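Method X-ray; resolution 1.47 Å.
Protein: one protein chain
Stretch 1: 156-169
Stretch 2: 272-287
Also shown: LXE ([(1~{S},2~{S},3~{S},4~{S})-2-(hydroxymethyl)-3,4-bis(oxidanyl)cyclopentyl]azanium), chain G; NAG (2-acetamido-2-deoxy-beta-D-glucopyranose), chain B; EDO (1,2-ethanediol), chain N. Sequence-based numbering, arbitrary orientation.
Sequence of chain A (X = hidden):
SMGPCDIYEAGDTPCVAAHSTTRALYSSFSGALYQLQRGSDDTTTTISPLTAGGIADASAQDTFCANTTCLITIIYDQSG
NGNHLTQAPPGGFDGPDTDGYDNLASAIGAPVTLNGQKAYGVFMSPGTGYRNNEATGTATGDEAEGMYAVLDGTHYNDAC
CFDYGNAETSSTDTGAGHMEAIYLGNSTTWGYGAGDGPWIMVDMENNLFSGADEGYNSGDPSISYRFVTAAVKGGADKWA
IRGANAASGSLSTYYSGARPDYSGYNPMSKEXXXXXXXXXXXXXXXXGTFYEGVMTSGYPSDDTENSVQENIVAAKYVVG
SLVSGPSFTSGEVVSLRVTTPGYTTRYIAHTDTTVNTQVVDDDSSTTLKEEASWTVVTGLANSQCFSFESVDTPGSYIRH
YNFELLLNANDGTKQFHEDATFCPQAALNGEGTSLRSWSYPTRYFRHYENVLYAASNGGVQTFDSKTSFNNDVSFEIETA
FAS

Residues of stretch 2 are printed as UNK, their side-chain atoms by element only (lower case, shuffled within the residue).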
ATOM      1  N   TYR A 156       7.861   1.204   1.964  1.00 15.55           N
ATOM      2  CA  TYR A 156       8.289   2.443   1.297  1.00 16.34           C
ATOM      3  C   TYR A 156       9.323   2.054   0.251  1.00 16.58           C
ATOM      4  O   TYR A 156       9.880   0.956   0.304  1.00 17.04           O
ATOM      5  CB  TYR A 156       8.851   3.473   2.290  1.00 17.06           C
ATOM      6  CG  TYR A 156      10.123   3.011   2.938  1.00 17.09           C
ATOM      7  CD1 TYR A 156      11.339   3.328   2.368  1.00 18.50           C
ATOM      8  CD2 TYR A 156      10.112   2.290   4.124  1.00 18.43           C
ATOM      9  CE1 TYR A 156      12.547   2.904   2.929  1.00 20.81           C
ATOM     10  CE2 TYR A 156      11.302   1.882   4.704  1.00 21.52           C
ATOM     11  CZ  TYR A 156      12.516   2.169   4.097  1.00 23.80           C
ATOM     12  OH  TYR A 156      13.666   1.754   4.701  1.00 23.70           O
ATOM     13  N   ASN A 157       9.633   3.001  -0.613  1.00 16.57           N
ATOM     14  CA  ASN A 157      10.834   2.887  -1.474  1.00 18.75           C
ATOM     15  C   ASN A 157      11.397   4.285  -1.671  1.00 18.10           C
ATOM     16  O   ASN A 157      11.086   5.213  -0.896  1.00 18.41           O
ATOM     17  CB  ASN A 157      10.518   2.057  -2.713  1.00 18.28           C
ATOM     18  CG  ASN A 157       9.620   2.752  -3.725  1.00 17.29           C
ATOM     19  OD1 ASN A 157       9.345   3.944  -3.574  1.00 19.27           O
ATOM     20  ND2 ASN A 157       9.167   1.987  -4.712  1.00 19.16           N
ATOM     21  N   ASP A 158      12.270   4.432  -2.689  1.00 19.13           N
ATOM     22  CA  ASP A 158      13.011   5.678  -2.918  1.00 19.85           C
ATOM     23  C   ASP A 158      12.579   6.274  -4.248  1.00 20.71           C
ATOM     24  O   ASP A 158      13.211   7.280  -4.666  1.00 21.77           O
ATOM     25  CB  ASP A 158      14.520   5.394  -2.853  1.00 21.11           C
ATOM     26  CG  ASP A 158      14.988   4.343  -3.831  1.00 26.81           C
ATOM     27  OD1 ASP A 158      14.192   3.882  -4.621  1.00 26.36           O
ATOM     28  OD2 ASP A 158      16.211   4.007  -3.777  1.00 25.60           O
ATOM     29  N   ALA A 159      11.481   5.800  -4.833  1.00 20.42           N
ATOM     30  CA  ALA A 159      10.987   6.278  -6.142  1.00 20.08           C
ATOM     31  C   ALA A 159       9.943   7.359  -5.933  1.00 21.90           C
ATOM     32  O   ALA A 159       9.252   7.367  -4.919  1.00 21.31           O
ATOM     33  CB  ALA A 159      10.459   5.142  -6.926  1.00 21.60           C
ATOM     34  N   CYS A 160       9.799   8.283  -6.863  1.00 18.82           N
ATOM     35  CA  CYS A 160       8.816   9.363  -6.705  1.00 19.27           C
ATOM     36  C   CYS A 160       7.428   8.810  -7.020  1.00 19.23           C
ATOM     37  O   CYS A 160       7.255   8.176  -8.063  1.00 20.18           O
ATOM     38  CB  CYS A 160       9.108  10.514  -7.635  1.00 21.50           C
ATOM     39  SG  CYS A 160       8.004  11.900  -7.356  1.00 23.37           S
ATOM     40  N   CYS A 161       6.428   9.003  -6.157  1.00 18.17           N
ATOM     41  CA  CYS A 161       6.497   9.641  -4.856  1.00 18.58           C
ATOM     42  C   CYS A 161       5.311   9.134  -4.031  1.00 17.84           C
ATOM     43  O   CYS A 161       4.202   9.095  -4.578  1.00 18.59           O
ATOM     44  CB  CYS A 161       6.350  11.158  -4.851  1.00 18.37           C
ATOM     45  SG  CYS A 161       7.868  12.093  -5.253  1.00 22.27           S
ATOM     46  N   PHE A 162       5.532   8.702  -2.792  1.00 16.83           N
ATOM     47  CA  PHE A 162       4.395   8.188  -1.978  1.00 16.05           C
ATOM     48  C   PHE A 162       3.844   9.373  -1.194  1.00 15.50           C
ATOM     49  O   PHE A 162       4.341   9.687  -0.089  1.00 15.74           O
ATOM     50  CB  PHE A 162       4.827   7.046  -1.052  1.00 15.47           C
ATOM     51  CG  PHE A 162       3.632   6.482  -0.338  1.00 16.09           C
ATOM     52  CD1 PHE A 162       2.739   5.718  -1.047  1.00 15.65           C
ATOM     53  CD2 PHE A 162       3.342   6.808   0.984  1.00 18.22           C
ATOM     54  CE1 PHE A 162       1.588   5.217  -0.468  1.00 16.75           C
ATOM     55  CE2 PHE A 162       2.171   6.328   1.569  1.00 19.15           C
ATOM     56  CZ  PHE A 162       1.317   5.538   0.845  1.00 17.27           C
ATOM     57  N   ASP A 163       2.871  10.051  -1.766  1.00 15.00           N
ATOM     58  CA  ASP A 163       2.327  11.308  -1.239  1.00 15.24           C
ATOM     59  C   ASP A 163       0.875  11.162  -0.770  1.00 15.74           C
ATOM     60  O   ASP A 163       0.121  10.350  -1.289  1.00 17.37           O
ATOM     61  CB  ASP A 163       2.364  12.478  -2.204  1.00 16.96           C
ATOM     62  CG  ASP A 163       3.720  13.011  -2.569  1.00 18.93           C
ATOM     63  OD1 ASP A 163       4.736  12.508  -2.074  1.00 17.51           O
ATOM     64  OD2 ASP A 163       3.728  13.960  -3.458  1.00 18.86           O
ATOM     65  N   TYR A 164       0.490  12.023   0.154  1.00 15.30           N
ATOM     66  CA  TYR A 164      -0.926  12.247   0.491  1.00 14.52           C
ATOM     67  C   TYR A 164      -1.086  13.734   0.727  1.00 14.79           C
ATOM     68  O   TYR A 164      -0.412  14.311   1.612  1.00 15.22           O
ATOM     69  CB  TYR A 164      -1.371  11.481   1.740  1.00 13.85           C
ATOM     70  CG  TYR A 164      -2.780  11.785   2.168  1.00 13.41           C
ATOM     71  CD1 TYR A 164      -3.852  11.442   1.360  1.00 14.31           C
ATOM     72  CD2 TYR A 164      -3.078  12.469   3.343  1.00 14.21           C
ATOM     73  CE1 TYR A 164      -5.161  11.713   1.718  1.00 14.11           C
ATOM     74  CE2 TYR A 164      -4.378  12.732   3.736  1.00 15.36           C
ATOM     75  CZ  TYR A 164      -5.442  12.358   2.924  1.00 15.01           C
ATOM     76  OH  TYR A 164      -6.718  12.661   3.322  1.00 15.18           O
ATOM     77  N   GLY A 165      -1.961  14.377  -0.055  1.00 14.17           N
ATOM     78  CA  GLY A 165      -2.297  15.777   0.182  1.00 15.35           C
ATOM     79  C   GLY A 165      -2.587  16.573  -1.069  1.00 15.78           C
ATOM     80  O   GLY A 165      -3.145  16.052  -2.027  1.00 15.78           O
ATOM     81  N   ASN A 166      -2.237  17.856  -1.036  1.00 16.60           N
ATOM     82  CA  ASN A 166      -2.735  18.884  -1.972  1.00 15.87           C
ATOM     83  C   ASN A 166      -1.878  18.871  -3.239  1.00 17.04           C
ATOM     84  O   ASN A 166      -0.626  18.885  -3.132  1.00 16.63           O
ATOM     85  CB  ASN A 166      -2.667  20.246  -1.286  1.00 16.78           C
ATOM     86  CG  ASN A 166      -3.575  21.312  -1.867  1.00 16.70           C
ATOM     87  OD1 ASN A 166      -3.582  21.489  -3.096  1.00 16.98           O
ATOM     88  ND2 ASN A 166      -4.353  21.977  -1.033  1.00 17.44           N
ATOM     89  N   ALA A 167      -2.519  18.833  -4.405  1.00 16.41           N
ATOM     90  CA  ALA A 167      -1.790  18.733  -5.665  1.00 16.66           C
ATOM     91  C   ALA A 167      -2.491  19.468  -6.807  1.00 17.59           C
ATOM     92  O   ALA A 167      -3.465  20.148  -6.577  1.00 18.78           O
ATOM     93  CB  ALA A 167      -1.500  17.312  -5.986  1.00 19.88           C
ATOM     94  N   GLU A 168      -1.952  19.251  -8.002  1.00 19.05           N
ATOM     95  CA  GLU A 168      -2.382  19.973  -9.208  1.00 19.95           C
ATOM     96  C   GLU A 168      -3.641  19.344  -9.786  1.00 19.71           C
ATOM     97  O   GLU A 168      -3.747  18.109  -9.862  1.00 22.22           O
ATOM     98  CB  GLU A 168      -1.288  19.892 -10.246  1.00 20.16           C
ATOM     99  CG  GLU A 168      -0.037  20.623  -9.846  1.00 20.80           C
ATOM    100  CD  GLU A 168       1.054  19.737  -9.293  1.00 26.72           C
ATOM    101  OE1 GLU A 168       0.708  18.651  -8.774  1.00 22.69           O
ATOM    102  OE2 GLU A 168       2.253  20.127  -9.444  1.00 27.64           O
ATOM    103  N   THR A 169      -4.583  20.158 -10.257  1.00 19.50           N
ATOM    104  CA  THR A 169      -5.830  19.627 -10.826  1.00 19.78           C
ATOM    105  C   THR A 169      -5.619  19.024 -12.205  1.00 21.29           C
ATOM    106  O   THR A 169      -6.487  18.278 -12.633  1.00 21.23           O
ATOM    107  CB  THR A 169      -6.922  20.689 -10.879  1.00 23.08           C
ATOM    108  OG1 THR A 169      -6.409  21.812 -11.604  1.00 23.70           O
ATOM    109  CG2 THR A 169      -7.343  21.144  -9.512  1.00 24.17           C
ATOM    110  N   UNK A 272      -5.566  22.559  -4.866  1.00 18.45           N
ATOM    111  CA  UNK A 272      -6.705  21.960  -4.167  1.00 17.99           C
ATOM    112  C   UNK A 272      -7.057  20.535  -4.579  1.00 18.54           C
ATOM    113  O   UNK A 272      -7.958  19.986  -3.976  1.00 18.92           O
ATOM    114  N   UNK A 273      -6.360  19.902  -5.500  1.00 17.52           N
ATOM    115  CA  UNK A 273      -6.609  18.489  -5.830  1.00 16.50           C
ATOM    116  C   UNK A 273      -6.074  17.642  -4.663  1.00 16.38           C
ATOM    117  O   UNK A 273      -5.203  18.140  -3.926  1.00 16.94           O
ATOM    118  c   UNK A 273      -5.934  18.103  -7.119  1.00 18.62           C
ATOM    119  N   UNK A 274      -6.505  16.391  -4.597  1.00 15.92           N
ATOM    120  CA  UNK A 274      -5.993  15.467  -3.581  1.00 15.75           C
ATOM    121  C   UNK A 274      -5.381  14.264  -4.269  1.00 16.14           C
ATOM    122  O   UNK A 274      -6.036  13.662  -5.146  1.00 16.22           O
ATOM    123  c   UNK A 274      -7.124  15.043  -2.638  1.00 14.24           C
ATOM    124  c   UNK A 274      -6.555  14.194  -1.498  1.00 14.44           C
ATOM    125  c   UNK A 274      -9.096  15.858  -1.259  1.00 17.29           C
ATOM    126  c   UNK A 274      -7.901  16.239  -2.134  1.00 15.65           C
ATOM    127  N   UNK A 275      -4.187  13.878  -3.810  1.00 15.73           N
ATOM    128  CA  UNK A 275      -3.500  12.673  -4.339  1.00 16.15           C
ATOM    129  C   UNK A 275      -3.227  11.705  -3.197  1.00 16.21           C
ATOM    130  O   UNK A 275      -3.075  12.166  -2.033  1.00 15.78           O
ATOM    131  c   UNK A 275      -2.189  12.999  -5.061  1.00 17.00           C
ATOM    132  c   UNK A 275      -1.267  13.831  -4.183  1.00 18.63           C
ATOM    133  c   UNK A 275      -2.477  13.623  -6.422  1.00 19.10           C
ATOM    134  c   UNK A 275       0.086  14.190  -4.786  1.00 21.12           C
ATOM    135  N   UNK A 276      -3.154  10.441  -3.510  1.00 15.20           N
ATOM    136  CA  UNK A 276      -2.722   9.411  -2.548  1.00 14.82           C
ATOM    137  C   UNK A 276      -1.862   8.388  -3.288  1.00 14.69           C
ATOM    138  O   UNK A 276      -2.367   7.743  -4.231  1.00 15.05           O
ATOM    139  c   UNK A 276      -2.628   7.917   0.106  1.00 15.67           C
ATOM    140  c   UNK A 276      -3.542   7.547  -1.028  1.00 15.50           C
ATOM    141  c   UNK A 276      -4.788   6.881  -0.495  1.00 17.14           C
ATOM    142  c   UNK A 276      -3.924   8.742  -1.901  1.00 14.16           C
ATOM    143  N   UNK A 277      -0.594   8.282  -2.897  1.00 15.10           N
ATOM    144  CA  UNK A 277       0.289   7.189  -3.349  1.00 15.58           C
ATOM    145  C   UNK A 277       1.196   7.561  -4.508  1.00 16.88           C
ATOM    146  O   UNK A 277       1.989   6.730  -4.893  1.00 16.96           O
ATOM    147  N   UNK A 278       1.027   8.765  -5.043  1.00 17.10           N
ATOM    148  CA  UNK A 278       1.633   9.230  -6.322  1.00 17.38           C
ATOM    149  C   UNK A 278       2.075  10.668  -6.166  1.00 17.80           C
ATOM    150  O   UNK A 278       1.652  11.372  -5.222  1.00 17.72           O
ATOM    151  c   UNK A 278      -0.709   9.804  -7.082  1.00 18.27           C
ATOM    152  c   UNK A 278       0.602   9.100  -7.454  1.00 18.13           C
ATOM    153  c   UNK A 278      -1.592  10.086  -8.257  1.00 18.06           C
ATOM    154  c   UNK A 278       0.408   7.657  -7.830  1.00 17.51           C
ATOM    155  N   UNK A 279       2.930  11.131  -7.084  1.00 17.37           N
ATOM    156  CA  UNK A 279       3.221  12.562  -7.154  1.00 18.80           C
ATOM    157  C   UNK A 279       2.190  13.339  -7.924  1.00 17.58           C
ATOM    158  O   UNK A 279       1.233  12.733  -8.519  1.00 18.74           O
ATOM    159  N   UNK A 280       2.260  14.661  -7.843  1.00 17.76           N
ATOM    160  CA  UNK A 280       1.223  15.503  -8.448  1.00 19.22           C
ATOM    161  C   UNK A 280       1.224  15.403  -9.968  1.00 18.62           C
ATOM    162  O   UNK A 280       0.147  15.575 -10.554  1.00 19.37           O
ATOM    163  N   UNK A 281       2.350  15.035 -10.562  1.00 19.88           N
ATOM    164  CA  UNK A 281       2.441  14.811 -12.035  1.00 21.47           C
ATOM    165  C   UNK A 281       2.146  13.364 -12.403  1.00 19.88           C
ATOM    166  O   UNK A 281       2.413  12.874 -13.529  1.00 20.33           O
ATOM    167  c   UNK A 281       3.820  15.238 -12.542  1.00 20.79           C
ATOM    168  o   UNK A 281       6.120  14.933 -12.123  1.00 26.38           O
ATOM    169  o   UNK A 281       4.714  13.599 -11.036  1.00 21.80           O
ATOM    170  c   UNK A 281       4.963  14.529 -11.864  1.00 24.70           C
ATOM    171  N   UNK A 282       1.566  12.590 -11.470  1.00 17.82           N
ATOM    172  CA  UNK A 282       1.311  11.146 -11.607  1.00 18.63           C
ATOM    173  C   UNK A 282       2.603  10.324 -11.588  1.00 18.19           C
ATOM    174  O   UNK A 282       2.560   9.198 -12.030  1.00 19.99           O
ATOM    175  o   UNK A 282      -0.111   8.506 -13.572  1.00 21.88           O
ATOM    176  c   UNK A 282      -0.147   9.364 -12.627  1.00 21.78           C
ATOM    177  c   UNK A 282       0.385  10.767 -12.787  1.00 19.53           C
ATOM    178  n   UNK A 282      -0.615   9.105 -11.409  1.00 16.39           N
ATOM    179  N   UNK A 283       3.699  10.831 -11.056  1.00 19.65           N
ATOM    180  CA  UNK A 283       4.865   9.983 -10.772  1.00 20.04           C
ATOM    181  C   UNK A 283       4.343   8.786  -9.983  1.00 20.77           C
ATOM    182  O   UNK A 283       3.730   9.029  -8.932  1.00 20.43           O
ATOM    183  o   UNK A 283       6.563  11.739 -10.793  1.00 24.16           O
ATOM    184  c   UNK A 283       5.944  10.691 -10.013  1.00 22.68           C
ATOM    185  N   UNK A 284       4.568   7.576 -10.445  1.00 19.17           N
ATOM    186  CA  UNK A 284       3.899   6.376  -9.876  1.00 18.01           C
ATOM    187  C   UNK A 284       4.881   5.245  -9.580  1.00 18.03           C
ATOM    188  O   UNK A 284       4.514   4.099  -9.773  1.00 20.27           O
ATOM    189  o   UNK A 284       2.939   4.333 -12.464  1.00 26.13           O
ATOM    190  c   UNK A 284       2.880   5.550 -12.150  1.00 22.25           C
ATOM    191  n   UNK A 284       2.871   6.516 -13.037  1.00 22.83           N
ATOM    192  c   UNK A 284       2.679   5.979 -10.693  1.00 19.17           C
ATOM    193  N   UNK A 285       6.088   5.560  -9.149  1.00 17.77           N
ATOM    194  CA  UNK A 285       7.081   4.529  -8.821  1.00 18.11           C
ATOM    195  C   UNK A 285       7.090   4.109  -7.358  1.00 17.29           C
ATOM    196  O   UNK A 285       7.743   3.115  -7.039  1.00 18.63           O
ATOM    197  N   UNK A 286       6.384   4.855  -6.500  1.00 17.02           N
ATOM    198  CA  UNK A 286       6.507   4.673  -5.040  1.00 17.59           C
ATOM    199  C   UNK A 286       5.590   3.557  -4.544  1.00 17.20           C
ATOM    200  O   UNK A 286       4.629   3.129  -5.210  1.00 17.90           O
ATOM    201  c   UNK A 286       6.235   5.968  -4.318  1.00 16.86           C
ATOM    202  N   UNK A 287       5.882   3.130  -3.329  1.00 16.05           N
ATOM    203  CA  UNK A 287       5.018   2.202  -2.605  1.00 15.82           C
ATOM    204  C   UNK A 287       4.837   2.718  -1.184  1.00 16.17           C
ATOM    205  O   UNK A 287       5.689   3.430  -0.660  1.00 15.65           O
ATOM    206  c   UNK A 287       7.542  -0.737  -2.159  1.00 16.10           C
ATOM    207  n   UNK A 287       8.505  -1.115  -1.306  1.00 17.64           N
ATOM    208  o   UNK A 287       7.158  -1.454  -3.101  1.00 17.84           O
ATOM    209  c   UNK A 287       5.563   0.768  -2.651  1.00 16.06           C
ATOM    210  c   UNK A 287       6.877   0.602  -1.921  1.00 16.02           C
TER
HETATM  211  C1' LXE G 507       6.578  17.148  -9.399  1.00 20.18           C
HETATM  212  C2' LXE G 507       5.662  16.059  -8.839  1.00 24.70           C
HETATM  213  O2' LXE G 507       4.334  16.436  -8.877  1.00 26.03           O
HETATM  214  C3' LXE G 507       6.200  15.928  -7.481  1.00 22.96           C
HETATM  215  O3' LXE G 507       5.584  14.739  -6.831  1.00 24.15           O
HETATM  216  C4' LXE G 507       7.665  15.682  -7.770  1.00 23.56           C
HETATM  217  C5' LXE G 507       8.568  16.042  -6.605  1.00 21.17           C
HETATM  218  O5' LXE G 507       8.388  17.348  -6.104  1.00 22.55           O
HETATM  219  C6' LXE G 507       7.928  16.573  -9.049  1.00 24.41           C
HETATM  220  N1' LXE G 507       8.437  15.638 -10.093  1.00 29.34           N
HETATM  221  C1  NAG B   1      16.630   3.383  -0.003  1.00 21.02           C
HETATM  222  C2  NAG B   1      17.981   3.726  -0.695  1.00 22.85           C
HETATM  223  C3  NAG B   1      18.529   2.478  -1.399  1.00 27.37           C
HETATM  224  C4  NAG B   1      18.653   1.323  -0.435  1.00 27.03           C
HETATM  225  C5  NAG B   1      17.249   1.165   0.233  1.00 25.69           C
HETATM  226  C6  NAG B   1      17.226   0.023   1.203  1.00 26.28           C
HETATM  227  C7  NAG B   1      18.524   5.945  -1.609  1.00 26.52           C
HETATM  228  C8  NAG B   1      18.175   6.876  -2.687  1.00 26.79           C
HETATM  229  N2  NAG B   1      17.842   4.798  -1.654  1.00 23.09           N
HETATM  230  O3  NAG B   1      19.863   2.897  -1.875  1.00 28.33           O
HETATM  231  O4  NAG B   1      18.854   0.081  -1.105  1.00 31.55           O
HETATM  232  O5  NAG B   1      16.909   2.335   0.954  1.00 23.29           O
HETATM  233  O6  NAG B   1      18.192   0.167   2.223  1.00 30.05           O
HETATM  234  O7  NAG B   1      19.318   6.256  -0.703  1.00 30.76           O
HETATM  235  C1  EDO N 514      -6.307  26.172 -10.114  1.00 51.55           C
HETATM  236  O1  EDO N 514      -6.061  25.052 -10.917  1.00 47.45           O
HETATM  237  C2  EDO N 514      -7.078  25.842  -8.882  1.00 52.07           C
HETATM  238  O2  EDO N 514      -7.326  27.005  -8.074  1.00 60.16           O
HETATM  239  O   HOH W   1       7.754   5.341  -0.408  1.00 17.28           O
HETATM  240  O   HOH W   2       4.055   6.596  -6.662  1.00 20.67           O

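Position 272 has no side-chain atoms, and its phi/psi of 90/0 would jam a CB against the preceding carbonyl; it is Gly272. Its N donates to Asn166 OD1 at 2.9 Å, a side-chain clasp at the start of the ladder. Position 273 carries one carbon, 3.5 Å from Glu168 O to that CB, and is Ala273. It pairs with Ala167 through two hydrogen bonds, Ala167 N to Ala273 O at 2.8 Å and Ala273 N to Ala167 O at 3.1 Å.

Position 274 has four carbons, forked at the first, with one arm two carbons long: Ile274. It lies on the sheet face of Tyr164 and Asn166, its CG2 4.3 Å from Tyr164 CE1. Position 275 has the same four-carbon fork but points to the other face, where the tip of its long arm meets the Ala167 methyl; this is Ile275, with CD1 3.7 Å from Ala167 CB. Its backbone pairs with Gly165, Ile275 N to Gly165 O at 3.0 Å and, in return, Gly165 N to Ile275 O at 3.2 Å.

At 276 the four carbons fork at the second, which gives Leu276; its CD1 packs 3.9 Å from Tyr164 CD1. Position 277 is bare, and phi/psi of 98/-5 again calls for glycine. Gly277 N donates to Asp163 O at 2.7 Å, and its CA rests 3.7 Å from Phe162 CD1.

Position 278 has four carbons forked at the first, one arm two long, directed away from stretch 1: Ile278. Position 279 has none; an ideal CB would lie 2.4 Å from LXE O3', a clash, so Gly279 leaves room for the ligand. Position 280 is also bare, where a CB would come within 2.0 Å of Glu168 OE1: Gly280. At 281, two carbons, the second bearing two oxygens, identify Asp281, whose OD2 accepts from LXE N1' at 3.2 Å while its side chain stays clear of stretch 1.

Position 282 shows two carbons ending in one oxygen and one nitrogen, touches nothing on stretch 1, and is Asn282, closing a type I turn from Gly279. One carbon then one oxygen at 283 gives Ser283, with CB 3.4 Å from Cys160 O. Position 284, two carbons ending in O and N and pointing away, is Asn284. Position 285 is bare, and an ideal CB placed on it would lie a tight 3.0 Å from Ala159 CB; Gly285 instead gives its N to Cys160 O at 3.1 Å and receives Asn157 ND2 on its O at 3.0 Å. The single carbon of 286 makes it Ala286, CB 3.7 Å from Phe162 CB. Three carbons ending in O and N mark 287 as Gln287, whose NE2 donates to Tyr156 O at 3.0 Å.

The contact works as a short antiparallel ladder, with mostly backbone hydrogen bonds setting register and alternating side chains filling both faces. Beyond it, glycines admit the ligand and close backbone approach, while side-chain amides fasten the far end.

Stretch 2 272-287: GAIILGIGGDNSNGAQ
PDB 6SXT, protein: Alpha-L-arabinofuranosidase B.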